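Local coordinates for protein ppBat (PDB 3CNE) that binds flavins such as lumichrome, riboflavin, FMN and FAD as a homodimer and may act as a flavin storage protein, at residues 3-8 / 28-33. Sequence-based numbering, arbitrary orientation.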
loop_
_atom_site.group_PDB
_atom_site.type_symbol
_atom_site.label_atom_id
_atom_site.label_comp_id
_atom_site.label_asym_id
_atom_site.label_seq_id
_atom_site.Cartn_x
_atom_site.Cartn_y
_atom_site.Cartn_z
ATOM N N LYS A 3 17.849 -6.003 13.889
ATOM C CA LYS A 3 16.620 -6.791 13.972
ATOM C C LYS A 3 16.125 -7.204 12.584
ATOM O O LYS A 3 16.313 -6.487 11.601
ATOM C CB LYS A 3 15.535 -6.009 14.717
ATOM C CG LYS A 3 15.991 -5.382 16.042
ATOM C CD LYS A 3 16.330 -6.426 17.088
ATOM C CE LYS A 3 16.358 -5.792 18.475
ATOM N NZ LYS A 3 15.023 -5.206 18.812
ATOM N N LYS A 4 15.521 -8.380 12.502
ATOM C CA LYS A 4 15.006 -8.864 11.227
ATOM C C LYS A 4 13.523 -9.238 11.366
ATOM O O LYS A 4 13.138 -9.835 12.355
ATOM C CB LYS A 4 15.840 -10.040 10.737
ATOM C CG LYS A 4 17.331 -9.726 10.703
ATOM C CD LYS A 4 18.113 -10.717 9.860
ATOM C CE LYS A 4 19.623 -10.472 9.993
ATOM N NZ LYS A 4 20.392 -11.354 9.051
ATOM N N VAL A 5 12.713 -8.854 10.378
ATOM C CA VAL A 5 11.260 -9.060 10.412
ATOM C C VAL A 5 10.878 -10.060 9.338
ATOM O O VAL A 5 11.264 -9.907 8.173
ATOM C CB VAL A 5 10.468 -7.723 10.132
ATOM C CG1 VAL A 5 8.987 -7.923 10.313
ATOM C CG2 VAL A 5 10.962 -6.590 11.031
ATOM N N ALA A 6 10.132 -11.090 9.713
ATOM C CA ALA A 6 9.502 -11.925 8.710
ATOM C C ALA A 6 8.106 -11.381 8.483
ATOM O O ALA A 6 7.279 -11.329 9.403
ATOM C CB ALA A 6 9.462 -13.397 9.148
ATOM N N VAL A 7 7.852 -10.951 7.245
ATOM C CA VAL A 7 6.551 -10.471 6.846
ATOM C C VAL A 7 5.774 -11.578 6.116
ATOM O O VAL A 7 6.251 -12.134 5.124
ATOM C CB VAL A 7 6.687 -9.226 5.943
ATOM C CG1 VAL A 7 5.317 -8.675 5.575
ATOM C CG2 VAL A 7 7.517 -8.147 6.675
ATOM N N LEU A 8 4.561 -11.862 6.593
ATOM C CA LEU A 8 3.714 -12.864 5.949
ATOM C C LEU A 8 2.622 -12.191 5.160
ATOM O O LEU A 8 1.815 -11.436 5.730
ATOM C CB LEU A 8 3.103 -13.798 6.987
ATOM C CG LEU A 8 4.014 -14.432 8.042
ATOM C CD1 LEU A 8 3.182 -15.352 8.942
ATOM C CD2 LEU A 8 5.159 -15.213 7.414
ATOM N N ASN A 28 13.118 3.300 7.519
ATOM C CA ASN A 28 13.881 3.292 8.779
ATOM C C ASN A 28 15.042 2.311 8.844
ATOM O O ASN A 28 15.632 2.112 9.907
ATOM C CB ASN A 28 12.950 3.114 9.958
ATOM C CG ASN A 28 12.051 4.309 10.130
ATOM O OD1 ASN A 28 12.475 5.335 10.657
ATOM N ND2 ASN A 28 10.829 4.209 9.628
ATOM N N GLY A 29 15.359 1.710 7.704
ATOM C CA GLY A 29 16.465 0.754 7.593
ATOM C C GLY A 29 16.313 -0.539 8.379
ATOM O O GLY A 29 17.301 -1.142 8.777
ATOM N N ILE A 30 15.080 -0.987 8.595
ATOM C CA ILE A 30 14.831 -2.224 9.335
ATOM C C ILE A 30 14.785 -3.349 8.313
ATOM O O ILE A 30 14.103 -3.251 7.282
ATOM C CB ILE A 30 13.478 -2.139 10.131
ATOM C CG1 ILE A 30 13.566 -1.106 11.263
ATOM C CG2 ILE A 30 13.076 -3.514 10.675
ATOM C CD1 ILE A 30 12.192 -0.442 11.573
ATOM N N SER A 31 15.520 -4.418 8.591
ATOM C CA SER A 31 15.616 -5.531 7.676
ATOM C C SER A 31 14.350 -6.398 7.695
ATOM O O SER A 31 13.841 -6.722 8.763
ATOM C CB SER A 31 16.825 -6.388 8.073
ATOM O OG SER A 31 16.920 -7.500 7.213
ATOM N N TYR A 32 13.887 -6.817 6.521
ATOM C CA TYR A 32 12.712 -7.674 6.429
ATOM C C TYR A 32 12.775 -8.574 5.217
ATOM O O TYR A 32 13.475 -8.275 4.274
ATOM C CB TYR A 32 11.430 -6.835 6.409
ATOM C CG TYR A 32 11.305 -5.959 5.171
ATOM C CD1 TYR A 32 10.750 -6.449 3.995
ATOM C CD2 TYR A 32 11.797 -4.658 5.178
ATOM C CE1 TYR A 32 10.663 -5.647 2.847
ATOM C CE2 TYR A 32 11.707 -3.843 4.063
ATOM C CZ TYR A 32 11.151 -4.339 2.906
ATOM O OH TYR A 32 11.092 -3.508 1.816
ATOM N N LYS A 33 12.016 -9.670 5.254
ATOM C CA LYS A 33 11.873 -10.596 4.133
ATOM C C LYS A 33 10.406 -10.959 4.071
ATOM O O LYS A 33 9.799 -11.200 5.106
ATOM C CB LYS A 33 12.713 -11.845 4.377
ATOM C CG LYS A 33 12.635 -12.882 3.272
ATOM C CD LYS A 33 13.684 -13.968 3.461
ATOM C CE LYS A 33 13.488 -15.047 2.410
ATOM N NZ LYS A 33 14.525 -16.154 2.483
#
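Val5, Ser31 and Lys33 give up the most surface where strand 4-8 runs parallel to strand 31-33, their axes 26° apart. Val5 is gripped through both backbone polar atoms: its N donates to Ser31 O at 2.9 Å, the donor tilted 23° from the carbonyl plane, and its O accepts Lys33 N at 3.0 Å, close to the line of the carbonyl bond. Lys33 O then receives Val7 N in the straightest of the three bonds (2.9 Å, 170° at the hydrogen). Tyr32 CA also lies 3.2 Å from Val5 O, a CA-H...O contact beside the Lys33 bond. On the face shared by Val5 and Tyr32, Val5 CG2, anti to its own carbonyl carbon, touches Ile30 CG2 at 3.7 Å, the two side chains crossing at a slant, while its CB lies against Tyr32 CB; Val7 CG2 reaches the same Tyr32 carbon. Beyond CB the Tyr32 side chain turns from strand 4-8; it packs on Leu22 of helix 15-27 and on Ser47 of the second subunit. Ser31, whose side chain lies on the opposite face with that of Lys33, sets its CB 3.6 Å from the backbone Lys3 O, and the chain of Lys33 extends outward to a weak, long ion pair with Asp55. Strand 4-9, helix 15-27 and strand 31-36 form a beta-alpha-beta unit of the DJ-1/PfpI fold; Phe25 of that helix packs on Val5 and Val7, Leu174 of helix 167-174 touches Val5 and Ile30, and strand 69-73 pairs with the far edge of strand 4-9.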